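Local coordinates for protein glutamate racemase (PDB 2JFN) that belongs to the Asp/Glu/hydantoin racemase family and binds glutamic acid and uridine-5'-diphosphate-N-acetylmuramoyl-L-alanine in separate pockets, at residues P22-D28 with L85-A91; G30-V36 with T205-L209; V72-T77 with A102-F107; I253-M259 with F275-L281. All coordinates share one frame; numbering follows the deposited sequence.

How the contacts relate
Contacts 1 and 4 join parallel strands of the same mixed sheet, contact 1 deep inside it and contact 4 toward its surface, where a lysine, a glutamate and ordered waters join the apolar packing; contact 1 is mostly aliphatic, with D28 at its end. Contact 3 packs two helices against that sheet: V72 and I75 meet F27 of contact 1, while L103 meets V90. I75 also touches M257 of contact 4. Contact 2 is buried near the centre of the chain and relies on glycines, a histidine ring and hydroxyls. It continues contact 1 around the glutamic acid, with D28 and A91 bonded to G33 and T205. Contact 3 reaches the other ligand through R104.

Contact 1 of 4, residues P22-D28 with L85-A91; sequences PTVLVFD and LALAVVA. With GLU (glutamic acid), chain B.
L25 and F27 zip onto L87 and V89 as neighbouring parallel strands within the sheet of an alpha/beta fold. L25 N donates a hydrogen bond to L87 O at 2.9 Å, and L25 O accepts one from V89 N at 2.7 Å. F27 N then meets V89 O at 2.8 Å in a bond of 170° at the hydrogen. At the start, T23 O accepts A86 N at 2.8 Å and, weakly, L87 N; at the far end A91 N reaches F27 O in a weak, bent bond. V24 and V26 turn their backbone polar groups the other way, to strand 48-53, so strand 22-28 is bonded on both edges. The T23 hydroxyl is met by H48. On the faces of the sheet the paired side chains are apolar: on one, L25 CD2 lies near A88 CB and also near L85 CD1; on the other, V24 CG1 runs beside L87 CD2 at 3.9 Å, pointing the same way. D28 holds CG anti to its own backbone nitrogen (chi1 -177°), which carries the carboxylate beyond the strand end. There OD1 accepts the amides of G30 and G33, and D28 OD2 accepts a hydrogen bond from the amino nitrogen N of glutamic acid at 2.8 Å.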
# COMPACT_ATOMS: atom_id res chain seq x y z
N PRO A 22 -16.63 -5.21 13.28
CA PRO A 22 -15.52 -4.30 13.56
C PRO A 22 -15.17 -3.39 12.39
O PRO A 22 -15.13 -3.80 11.24
CB PRO A 22 -14.38 -5.25 13.95
CG PRO A 22 -14.76 -6.55 13.32
CD PRO A 22 -16.25 -6.61 13.51
N THR A 23 -14.95 -2.13 12.73
CA THR A 23 -14.62 -1.10 11.75
C THR A 23 -13.12 -1.09 11.50
O THR A 23 -12.33 -0.89 12.43
CB THR A 23 -15.07 0.28 12.25
OG1 THR A 23 -16.50 0.30 12.36
CG2 THR A 23 -14.61 1.37 11.29
N VAL A 24 -12.74 -1.31 10.25
CA VAL A 24 -11.34 -1.31 9.88
C VAL A 24 -11.04 -0.25 8.83
O VAL A 24 -11.69 -0.19 7.78
CB VAL A 24 -10.91 -2.69 9.34
CG1 VAL A 24 -9.50 -2.62 8.78
CG2 VAL A 24 -10.99 -3.72 10.46
N LEU A 25 -10.04 0.58 9.12
CA LEU A 25 -9.62 1.62 8.19
C LEU A 25 -8.41 1.14 7.41
O LEU A 25 -7.47 0.59 7.99
CB LEU A 25 -9.24 2.89 8.95
CG LEU A 25 -8.47 3.94 8.13
CD1 LEU A 25 -9.36 4.50 7.02
CD2 LEU A 25 -7.98 5.06 9.06
N VAL A 26 -8.44 1.34 6.10
CA VAL A 26 -7.32 1.02 5.24
C VAL A 26 -6.98 2.37 4.59
O VAL A 26 -7.81 2.97 3.90
CB VAL A 26 -7.67 -0.02 4.15
CG1 VAL A 26 -6.46 -0.29 3.28
CG2 VAL A 26 -8.14 -1.33 4.81
N PHE A 27 -5.76 2.85 4.84
CA PHE A 27 -5.30 4.15 4.33
C PHE A 27 -4.13 4.09 3.36
O PHE A 27 -3.23 3.26 3.49
CB PHE A 27 -4.90 5.05 5.49
CG PHE A 27 -4.18 6.31 5.06
CD1 PHE A 27 -4.90 7.43 4.65
CD2 PHE A 27 -2.79 6.35 5.02
CE1 PHE A 27 -4.24 8.57 4.19
CE2 PHE A 27 -2.12 7.49 4.56
CZ PHE A 27 -2.84 8.60 4.14
N ASP A 28 -4.13 5.00 2.39
CA ASP A 28 -3.05 5.13 1.41
C ASP A 28 -3.13 6.53 0.83
O ASP A 28 -4.14 7.22 0.98
CB ASP A 28 -3.17 4.13 0.26
CG ASP A 28 -2.00 4.23 -0.71
OD1 ASP A 28 -2.19 4.08 -1.94
OD2 ASP A 28 -0.86 4.46 -0.24
N LEU A 85 -12.66 3.35 15.47
CA LEU A 85 -11.97 2.30 14.73
C LEU A 85 -11.52 1.13 15.58
O LEU A 85 -11.07 1.31 16.70
CB LEU A 85 -10.75 2.90 14.02
CG LEU A 85 -10.97 4.12 13.13
CD1 LEU A 85 -9.63 4.66 12.63
CD2 LEU A 85 -11.87 3.74 11.97
N ALA A 86 -11.65 -0.07 15.04
CA ALA A 86 -11.20 -1.26 15.75
C ALA A 86 -9.72 -1.44 15.38
O ALA A 86 -8.92 -1.93 16.17
CB ALA A 86 -12.01 -2.48 15.32
N LEU A 87 -9.36 -1.01 14.17
CA LEU A 87 -7.99 -1.14 13.70
C LEU A 87 -7.78 -0.32 12.43
O LEU A 87 -8.72 -0.11 11.66
CB LEU A 87 -7.71 -2.62 13.41
CG LEU A 87 -6.42 -3.08 12.72
CD1 LEU A 87 -6.20 -4.56 13.05
CD2 LEU A 87 -6.51 -2.88 11.21
N ALA A 88 -6.55 0.14 12.23
CA ALA A 88 -6.21 0.92 11.05
C ALA A 88 -4.96 0.36 10.38
O ALA A 88 -4.00 -0.04 11.05
CB ALA A 88 -5.98 2.38 11.42
N VAL A 89 -4.97 0.33 9.06
CA VAL A 89 -3.84 -0.16 8.28
C VAL A 89 -3.27 0.96 7.43
O VAL A 89 -3.98 1.58 6.64
CB VAL A 89 -4.26 -1.30 7.33
CG1 VAL A 89 -3.03 -1.83 6.60
CG2 VAL A 89 -4.96 -2.40 8.10
N VAL A 90 -1.98 1.24 7.60
CA VAL A 90 -1.32 2.25 6.81
C VAL A 90 -0.77 1.45 5.63
O VAL A 90 0.39 1.05 5.63
CB VAL A 90 -0.17 2.91 7.59
CG1 VAL A 90 0.49 3.99 6.75
CG2 VAL A 90 -0.71 3.52 8.89
N ALA A 91 -1.64 1.19 4.65
CA ALA A 91 -1.27 0.41 3.46
C ALA A 91 -0.56 1.30 2.47
O ALA A 91 -0.98 1.44 1.32
CB ALA A 91 -2.52 -0.19 2.84
N GLU B . 0.94 3.37 -2.14
CA GLU B . 2.27 3.96 -2.30
C GLU B . 3.17 3.43 -1.20
O GLU B . 3.06 2.20 -0.82
CB GLU B . 2.17 5.49 -2.21
CG GLU B . 2.99 6.15 -3.34
CD GLU B . 3.15 7.65 -3.09
OE1 GLU B . 4.18 8.22 -3.45
OE2 GLU B . 2.26 8.30 -2.54
OXT GLU B . 4.05 4.18 -0.66

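Contact 2 of 4, residues G30-V36 with T205-L209; sequences GVGGLSV and THFPL. With GLU (glutamic acid), chain B.
At the glutamic acid pocket, T205 and H206, after strand 199-202, meet G32 at the turn leading into helix 33-43. G32 CA sits over one face of the H206 imidazole, 3.7 Å from the ring centroid in a CH-pi contact. With no side chain in the way, G32 brings its backbone N and CA close over the ring. H206 ND1 accepts a hydrogen bond from the amino nitrogen N of glutamic acid at 2.8 Å, in the plane of the ring, while NE2 is tied to E170, fixing the ring's rotation from both ends. T205 grips the ligand twice: its N donates to O of glutamic acid at 3.0 Å and 161°, and its OG1 accepts the ligand's amino group while also bonding A91 O. Behind this, chi1 of 68° turns the S35 hydroxyl back to the first turn of its helix. S35 OG lies 2.7 Å from T205 O and 2.9 Å from G32 O; both carbonyls lie within reach of its one proton, and which of them receives it is not settled. Farther from the ligand the packing is apolar. L209 CD1 rests 3.8 Å from V31 CG2, L209 CD2 and P208 CB close on S35 CB, and V36 CG2 touches T205 CG2. Two loops, one from the C-terminal end of a strand in each of two sheets, thus meet round a ligand between alpha/beta domains, the site architecture of the Asp/Glu racemase family.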
# COMPACT_ATOMS: atom_id res chain seq x y z
N GLY A 30 -3.07 7.01 -2.32
CA GLY A 30 -3.90 6.86 -3.50
C GLY A 30 -4.64 5.54 -3.60
O GLY A 30 -5.31 5.12 -2.65
N VAL A 31 -4.53 4.87 -4.75
CA VAL A 31 -5.22 3.60 -4.96
C VAL A 31 -4.45 2.36 -4.49
O VAL A 31 -5.04 1.29 -4.36
CB VAL A 31 -5.60 3.40 -6.46
CG1 VAL A 31 -6.53 4.51 -6.93
CG2 VAL A 31 -4.34 3.38 -7.34
N GLY A 32 -3.16 2.50 -4.22
CA GLY A 32 -2.37 1.35 -3.79
C GLY A 32 -2.96 0.61 -2.60
O GLY A 32 -2.85 -0.61 -2.51
N GLY A 33 -3.57 1.36 -1.69
CA GLY A 33 -4.16 0.76 -0.51
C GLY A 33 -5.16 -0.33 -0.85
O GLY A 33 -5.34 -1.26 -0.08
N LEU A 34 -5.80 -0.21 -2.01
CA LEU A 34 -6.77 -1.20 -2.45
C LEU A 34 -6.19 -2.59 -2.64
O LEU A 34 -6.91 -3.58 -2.49
CB LEU A 34 -7.45 -0.74 -3.74
CG LEU A 34 -8.32 0.52 -3.61
CD1 LEU A 34 -8.79 0.96 -4.99
CD2 LEU A 34 -9.51 0.21 -2.70
N SER A 35 -4.91 -2.70 -2.97
CA SER A 35 -4.32 -4.03 -3.14
C SER A 35 -4.24 -4.74 -1.78
O SER A 35 -4.44 -5.95 -1.69
CB SER A 35 -2.93 -3.96 -3.79
OG SER A 35 -1.97 -3.36 -2.93
N VAL A 36 -3.95 -3.97 -0.74
CA VAL A 36 -3.85 -4.52 0.61
C VAL A 36 -5.24 -4.83 1.13
O VAL A 36 -5.48 -5.88 1.73
CB VAL A 36 -3.15 -3.52 1.57
CG1 VAL A 36 -3.06 -4.13 2.98
CG2 VAL A 36 -1.76 -3.19 1.05
N THR A 205 2.62 -0.35 -2.37
CA THR A 205 1.30 -0.97 -2.43
C THR A 205 0.56 -0.71 -3.74
O THR A 205 -0.46 -1.35 -4.03
CB THR A 205 0.41 -0.52 -1.23
OG1 THR A 205 0.13 0.88 -1.33
CG2 THR A 205 1.14 -0.78 0.09
N HIS A 206 1.07 0.21 -4.55
CA HIS A 206 0.46 0.48 -5.85
C HIS A 206 0.82 -0.62 -6.86
O HIS A 206 0.04 -0.95 -7.75
CB HIS A 206 0.95 1.81 -6.43
CG HIS A 206 0.13 3.00 -6.06
ND1 HIS A 206 0.16 3.57 -4.81
CD2 HIS A 206 -0.73 3.75 -6.79
CE1 HIS A 206 -0.63 4.63 -4.78
NE2 HIS A 206 -1.19 4.76 -5.97
N PHE A 207 2.02 -1.18 -6.71
CA PHE A 207 2.51 -2.17 -7.66
C PHE A 207 1.75 -3.48 -7.83
O PHE A 207 1.61 -3.95 -8.96
CB PHE A 207 4.01 -2.41 -7.41
CG PHE A 207 4.86 -1.16 -7.57
CD1 PHE A 207 6.21 -1.17 -7.23
CD2 PHE A 207 4.29 0.03 -8.06
CE1 PHE A 207 6.99 -0.01 -7.35
CE2 PHE A 207 5.07 1.18 -8.19
CZ PHE A 207 6.41 1.17 -7.84
N PRO A 208 1.25 -4.10 -6.74
CA PRO A 208 0.51 -5.35 -6.94
C PRO A 208 -0.65 -5.16 -7.92
O PRO A 208 -1.09 -6.10 -8.58
CB PRO A 208 0.04 -5.70 -5.53
CG PRO A 208 1.16 -5.19 -4.68
CD PRO A 208 1.44 -3.83 -5.31
N LEU A 209 -1.15 -3.93 -8.01
CA LEU A 209 -2.25 -3.60 -8.91
C LEU A 209 -1.83 -3.77 -10.37
O LEU A 209 -2.68 -3.88 -11.26
CB LEU A 209 -2.70 -2.14 -8.69
CG LEU A 209 -3.28 -1.81 -7.32
CD1 LEU A 209 -3.54 -0.31 -7.23
CD2 LEU A 209 -4.56 -2.60 -7.10
N GLU B . 0.94 3.37 -2.14
CA GLU B . 2.27 3.96 -2.30
C GLU B . 3.17 3.43 -1.20
O GLU B . 3.06 2.20 -0.82
CB GLU B . 2.17 5.49 -2.21
CG GLU B . 2.99 6.15 -3.34
CD GLU B . 3.15 7.65 -3.09
OE1 GLU B . 4.18 8.22 -3.45
OE2 GLU B . 2.26 8.30 -2.54
OXT GLU B . 4.05 4.18 -0.66

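Contact 3 of 4, residues V72-T77 with A102-F107; sequences VVAIVT and ALREKF. With UMA (uridine-5'-diphosphate-N-acetylmuramoyl-L-alanine), chain C.
K106, at the end of helix 93-106, and F107, just beyond it, reach across to V73, V76 and T77 of helix 65-82. The polar link is K106 NZ donating to T77 OG1 at 2.8 Å. The lysine chain is extended beyond CG and meets the threonine at about a right angle, its CD passing over V73 CG1 on the way. T77 OG1 cannot rotate freely, because it donates its own hydrogen bond to V73 O at 2.6 Å. That carbonyl is gripped twice, by T77 N and T77 OG1, which come from opposite faces of its plane. The aromatic part is F107, whose ring is covered on both faces. V76 CG1 makes a CH-pi contact with one face, 3.7 Å from the centroid, offset toward the rim, and K106 CG stands over the centre of the opposite face. V73 O lies at the ring edge, in plane. The remaining contacts are aliphatic and centre on L103. Its CD2 lodges between V73 CG2, at 3.8 Å, and V76 CG2, while CD1 meets V72 CG1; A102 CB adds a touch on V73 CG2. Away from this packing, R104 presents its guanidinium edge to the alanine carboxylate of uridine-5'-diphosphate-N-acetylmuramoyl-L-alanine, R104 NH2 donating to O19 at 2.6 Å and R104 NH1 to O20 at 3.0 Å. The segments cross at 38° with axes 10.2 Å apart, joining helices 65-82 and 93-106, which precede and follow strand 87-90; V72 and I75 pack on F27 of strand 21-28, and the F107 ring meets that of F109.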
# COMPACT_ATOMS: atom_id res chain seq x y z
N VAL A 72 -0.82 12.16 7.99
CA VAL A 72 -1.46 10.87 8.23
C VAL A 72 -2.14 10.83 9.60
O VAL A 72 -3.22 10.26 9.74
CB VAL A 72 -0.44 9.72 8.10
CG1 VAL A 72 -1.13 8.39 8.35
CG2 VAL A 72 0.17 9.73 6.69
N VAL A 73 -1.52 11.44 10.60
CA VAL A 73 -2.12 11.49 11.93
C VAL A 73 -3.43 12.30 11.85
O VAL A 73 -4.42 11.93 12.46
CB VAL A 73 -1.16 12.14 12.96
CG1 VAL A 73 -1.92 12.45 14.26
CG2 VAL A 73 -0.01 11.20 13.27
N ALA A 74 -3.42 13.39 11.10
CA ALA A 74 -4.63 14.21 10.96
C ALA A 74 -5.74 13.45 10.23
O ALA A 74 -6.92 13.55 10.59
CB ALA A 74 -4.31 15.52 10.23
N ILE A 75 -5.39 12.71 9.18
CA ILE A 75 -6.40 11.96 8.46
C ILE A 75 -7.02 10.86 9.33
O ILE A 75 -8.24 10.68 9.33
CB ILE A 75 -5.83 11.37 7.15
CG1 ILE A 75 -5.51 12.50 6.16
CG2 ILE A 75 -6.83 10.39 6.53
CD1 ILE A 75 -4.77 12.07 4.90
N VAL A 76 -6.20 10.12 10.08
CA VAL A 76 -6.75 9.05 10.92
C VAL A 76 -7.61 9.68 12.03
O VAL A 76 -8.60 9.10 12.47
CB VAL A 76 -5.63 8.20 11.57
CG1 VAL A 76 -6.26 7.16 12.52
CG2 VAL A 76 -4.82 7.49 10.48
N THR A 77 -7.22 10.86 12.48
CA THR A 77 -7.98 11.55 13.51
C THR A 77 -9.37 11.89 12.97
O THR A 77 -10.38 11.70 13.67
CB THR A 77 -7.26 12.84 13.92
OG1 THR A 77 -5.99 12.49 14.49
CG2 THR A 77 -8.08 13.62 14.95
N ALA A 102 4.03 7.75 15.84
CA ALA A 102 3.10 8.83 16.13
C ALA A 102 1.65 8.36 16.20
O ALA A 102 0.88 8.81 17.05
CB ALA A 102 3.24 9.93 15.08
N LEU A 103 1.28 7.46 15.29
CA LEU A 103 -0.08 6.93 15.26
C LEU A 103 -0.36 6.02 16.45
O LEU A 103 -1.45 6.06 17.03
CB LEU A 103 -0.31 6.14 13.96
CG LEU A 103 -0.33 6.99 12.69
CD1 LEU A 103 -0.24 6.07 11.46
CD2 LEU A 103 -1.61 7.82 12.65
N ARG A 104 0.62 5.21 16.82
CA ARG A 104 0.44 4.30 17.94
C ARG A 104 0.40 5.03 19.26
O ARG A 104 -0.15 4.53 20.23
CB ARG A 104 1.54 3.24 17.92
CG ARG A 104 1.32 2.20 16.83
CD ARG A 104 2.53 1.30 16.58
NE ARG A 104 2.20 0.31 15.55
CZ ARG A 104 3.09 -0.38 14.84
NH1 ARG A 104 4.39 -0.20 15.03
NH2 ARG A 104 2.67 -1.24 13.93
N GLU A 105 0.98 6.22 19.30
CA GLU A 105 0.97 7.03 20.52
C GLU A 105 -0.37 7.74 20.67
O GLU A 105 -0.94 7.78 21.76
CB GLU A 105 2.09 8.08 20.48
CG GLU A 105 1.93 9.19 21.51
CD GLU A 105 1.97 8.68 22.95
OE1 GLU A 105 1.50 9.41 23.85
OE2 GLU A 105 2.49 7.56 23.17
N LYS A 106 -0.89 8.27 19.57
CA LYS A 106 -2.15 8.99 19.65
C LYS A 106 -3.41 8.13 19.77
O LYS A 106 -4.35 8.50 20.48
CB LYS A 106 -2.31 9.93 18.44
CG LYS A 106 -3.51 10.89 18.58
CD LYS A 106 -3.56 11.95 17.49
CE LYS A 106 -4.71 12.95 17.73
NZ LYS A 106 -4.85 13.96 16.63
N PHE A 107 -3.43 6.98 19.11
CA PHE A 107 -4.61 6.14 19.14
C PHE A 107 -4.56 4.91 20.02
O PHE A 107 -3.49 4.38 20.30
CB PHE A 107 -5.00 5.76 17.71
CG PHE A 107 -5.17 6.94 16.80
CD1 PHE A 107 -4.16 7.32 15.92
CD2 PHE A 107 -6.32 7.72 16.87
CE1 PHE A 107 -4.29 8.46 15.13
CE2 PHE A 107 -6.46 8.87 16.08
CZ PHE A 107 -5.44 9.24 15.21
N1 UMA C . 4.32 -7.43 6.71
C2 UMA C . 4.16 -5.98 6.96
N3 UMA C . 3.39 -5.65 8.07
C4 UMA C . 2.79 -6.56 8.94
C5 UMA C . 2.99 -8.03 8.63
C6 UMA C . 3.73 -8.38 7.55
O2 UMA C . 4.64 -5.11 6.25
O4 UMA C . 2.13 -6.14 9.89
C1B UMA C . 5.14 -7.81 5.50
C2B UMA C . 6.62 -7.79 5.83
O2' UMA C . 7.47 -7.22 4.76
C3B UMA C . 7.04 -9.18 6.17
C4B UMA C . 6.12 -9.93 5.23
O4B UMA C . 4.94 -9.13 5.07
O3B UMA C . 8.45 -9.21 5.85
C5B UMA C . 5.68 -11.25 5.70
O5B UMA C . 5.25 -11.17 7.01
PA UMA C . 4.90 -12.44 7.90
O1A UMA C . 4.08 -11.90 9.00
O2A UMA C . 4.28 -13.43 7.08
O3A UMA C . 6.35 -12.89 8.48
PB UMA C . 7.79 -12.21 8.45
O1B UMA C . 8.30 -12.05 7.11
O2B UMA C . 8.62 -12.92 9.43
O1' UMA C . 7.44 -10.77 9.16
C1' UMA C . 7.79 -10.36 10.48
C2' UMA C . 6.68 -9.56 11.12
N2' UMA C . 5.44 -10.35 11.27
C7' UMA C . 4.97 -10.73 12.47
O7' UMA C . 5.44 -10.30 13.52
C8' UMA C . 3.81 -11.70 12.52
C3' UMA C . 6.44 -8.30 10.28
O3' UMA C . 5.44 -7.43 10.91
C4' UMA C . 7.75 -7.49 10.10
O4' UMA C . 7.54 -6.35 9.30
C5' UMA C . 8.83 -8.38 9.48
O5' UMA C . 9.00 -9.58 10.33
C6' UMA C . 10.20 -7.72 9.39
O6' UMA C . 10.60 -7.25 10.67
C18 UMA C . 5.38 -6.96 12.28
C19 UMA C . 5.94 -5.59 12.47
O18 UMA C . 6.46 -5.26 13.52
C20 UMA C . 3.96 -7.21 12.82
N4 UMA C . 5.81 -4.78 11.41
C21 UMA C . 6.14 -3.34 11.38
C22 UMA C . 5.51 -2.50 12.54
O19 UMA C . 4.41 -2.89 13.00
O20 UMA C . 6.13 -1.50 12.97
C23 UMA C . 5.71 -2.75 10.03

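Contact 4 of 4, residues I253-M259 with F275-L281; sequences IAFCMAM and FETLEKL
A254 and C256 bind T277, E279 and L281 through four straight backbone hydrogen bonds. A254 N donates to T277 O at 2.9 Å, and A254 O accepts E279 N; C256 N then meets E279 O, and C256 O takes L281 N at 2.8 Å. Where the strands end, water takes over: one molecule donates to both M257 O and L281 O, a second joins M257 O to K280 NZ, and a third joins M259 N to the same K280 NZ. The extended lysine chain passes alongside M257 O, with K280 CE 3.7 Å from it. Strands 253-256 and 277-280 are adjacent and parallel, linked through helices 261-264 and 267-272 in a beta-alpha-beta crossover that completes one side of the mixed sheet; 253-256 also pairs with strand 48-53. On the face of F255 and E279, the two side chains lie alongside each other, ring and carboxylate planes 71° apart, and R82 forms a salt bridge with E279 OE2. I253 CD1 presses on E279 CD at 3.6 Å. The F255 ring takes L281 CD1 squarely over its centre, 4.2 Å from the centroid, and has E279 O at its edge, in plane. On the other face L278 CD1 wedges against A254 CB and C256 CB, each at 4.0 Å. M257, bent at chi2 and chi3 (chi2 -47°), brings CE to L281 CD2 at 4.1 Å.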
# COMPACT_ATOMS: atom_id res chain seq x y z
N ILE A 253 -17.50 2.32 3.23
CA ILE A 253 -17.44 3.66 2.65
C ILE A 253 -16.01 4.08 2.31
O ILE A 253 -15.05 3.67 2.96
CB ILE A 253 -18.08 4.68 3.62
CG1 ILE A 253 -18.12 6.07 2.98
CG2 ILE A 253 -17.29 4.73 4.92
CD1 ILE A 253 -18.76 7.11 3.88
N ALA A 254 -15.89 4.90 1.26
CA ALA A 254 -14.59 5.41 0.84
C ALA A 254 -14.57 6.91 1.09
O ALA A 254 -15.56 7.60 0.84
CB ALA A 254 -14.35 5.11 -0.65
N PHE A 255 -13.44 7.40 1.60
CA PHE A 255 -13.26 8.83 1.87
C PHE A 255 -12.12 9.41 1.04
O PHE A 255 -11.04 8.83 0.96
CB PHE A 255 -12.89 9.07 3.34
CG PHE A 255 -14.04 8.94 4.30
CD1 PHE A 255 -13.93 8.10 5.41
CD2 PHE A 255 -15.20 9.68 4.13
CE1 PHE A 255 -14.96 8.00 6.34
CE2 PHE A 255 -16.25 9.59 5.06
CZ PHE A 255 -16.12 8.74 6.16
N CYS A 256 -12.36 10.56 0.42
CA CYS A 256 -11.29 11.24 -0.30
C CYS A 256 -11.10 12.53 0.51
O CYS A 256 -11.95 12.87 1.34
CB CYS A 256 -11.69 11.55 -1.75
SG CYS A 256 -13.15 12.58 -1.95
N MET A 257 -10.00 13.24 0.30
CA MET A 257 -9.79 14.47 1.07
C MET A 257 -10.31 15.70 0.32
O MET A 257 -10.43 16.78 0.90
CB MET A 257 -8.30 14.65 1.41
CG MET A 257 -7.71 13.48 2.20
SD MET A 257 -8.71 12.91 3.62
CE MET A 257 -8.77 11.13 3.31
N ALA A 258 -10.64 15.51 -0.95
CA ALA A 258 -11.17 16.59 -1.78
C ALA A 258 -11.99 15.95 -2.88
O ALA A 258 -11.52 15.03 -3.56
CB ALA A 258 -10.04 17.42 -2.38
N MET A 259 -13.22 16.42 -3.06
CA MET A 259 -14.10 15.88 -4.08
C MET A 259 -13.71 16.50 -5.42
O MET A 259 -14.33 17.46 -5.88
CB MET A 259 -15.55 16.19 -3.74
CG MET A 259 -16.57 15.37 -4.51
SD MET A 259 -16.39 13.60 -4.23
CE MET A 259 -17.10 13.43 -2.61
N PHE A 275 -17.06 -0.66 -2.07
CA PHE A 275 -17.38 0.61 -1.41
C PHE A 275 -18.46 1.27 -2.25
O PHE A 275 -18.20 1.77 -3.34
CB PHE A 275 -16.15 1.52 -1.33
CG PHE A 275 -15.00 0.91 -0.57
CD1 PHE A 275 -13.98 0.23 -1.23
CD2 PHE A 275 -14.97 0.99 0.82
CE1 PHE A 275 -12.94 -0.37 -0.52
CE2 PHE A 275 -13.93 0.39 1.54
CZ PHE A 275 -12.92 -0.29 0.87
N GLU A 276 -19.68 1.27 -1.73
CA GLU A 276 -20.83 1.84 -2.43
C GLU A 276 -20.77 3.35 -2.57
O GLU A 276 -21.18 3.90 -3.59
CB GLU A 276 -22.12 1.47 -1.71
CG GLU A 276 -22.11 1.80 -0.22
CD GLU A 276 -23.47 2.25 0.29
OE1 GLU A 276 -24.49 1.63 -0.10
OE2 GLU A 276 -23.52 3.21 1.08
N THR A 277 -20.24 4.01 -1.54
CA THR A 277 -20.19 5.46 -1.53
C THR A 277 -18.80 6.05 -1.36
O THR A 277 -17.92 5.46 -0.73
CB THR A 277 -21.09 5.99 -0.38
OG1 THR A 277 -22.40 5.43 -0.52
CG2 THR A 277 -21.17 7.51 -0.42
N LEU A 278 -18.62 7.24 -1.94
CA LEU A 278 -17.38 8.00 -1.84
C LEU A 278 -17.78 9.37 -1.29
O LEU A 278 -18.59 10.07 -1.89
CB LEU A 278 -16.74 8.19 -3.22
CG LEU A 278 -15.58 9.19 -3.27
CD1 LEU A 278 -14.38 8.65 -2.49
CD2 LEU A 278 -15.19 9.44 -4.71
N GLU A 279 -17.22 9.73 -0.14
CA GLU A 279 -17.51 11.02 0.48
C GLU A 279 -16.23 11.78 0.80
O GLU A 279 -15.15 11.18 0.89
CB GLU A 279 -18.30 10.83 1.79
CG GLU A 279 -19.71 10.28 1.63
CD GLU A 279 -20.42 10.12 2.96
OE1 GLU A 279 -21.49 9.47 3.00
OE2 GLU A 279 -19.91 10.64 3.98
N LYS A 280 -16.35 13.09 0.97
CA LYS A 280 -15.21 13.92 1.31
C LYS A 280 -15.06 13.92 2.82
O LYS A 280 -16.03 14.06 3.56
CB LYS A 280 -15.41 15.36 0.83
CG LYS A 280 -14.38 16.32 1.41
CD LYS A 280 -14.51 17.71 0.83
CE LYS A 280 -13.51 18.67 1.46
NZ LYS A 280 -13.51 19.99 0.75
N LEU A 281 -13.82 13.75 3.29
CA LEU A 281 -13.55 13.75 4.71
C LEU A 281 -12.91 15.09 5.08
O LEU A 281 -11.96 15.52 4.44
CB LEU A 281 -12.60 12.61 5.08
CG LEU A 281 -12.22 12.51 6.55
CD1 LEU A 281 -13.44 12.09 7.37
CD2 LEU A 281 -11.09 11.51 6.72
O HOH W 1 -10.21 17.22 3.49
O HOH W 2 -10.46 19.73 0.42
O HOH W 3 -14.07 18.92 -1.96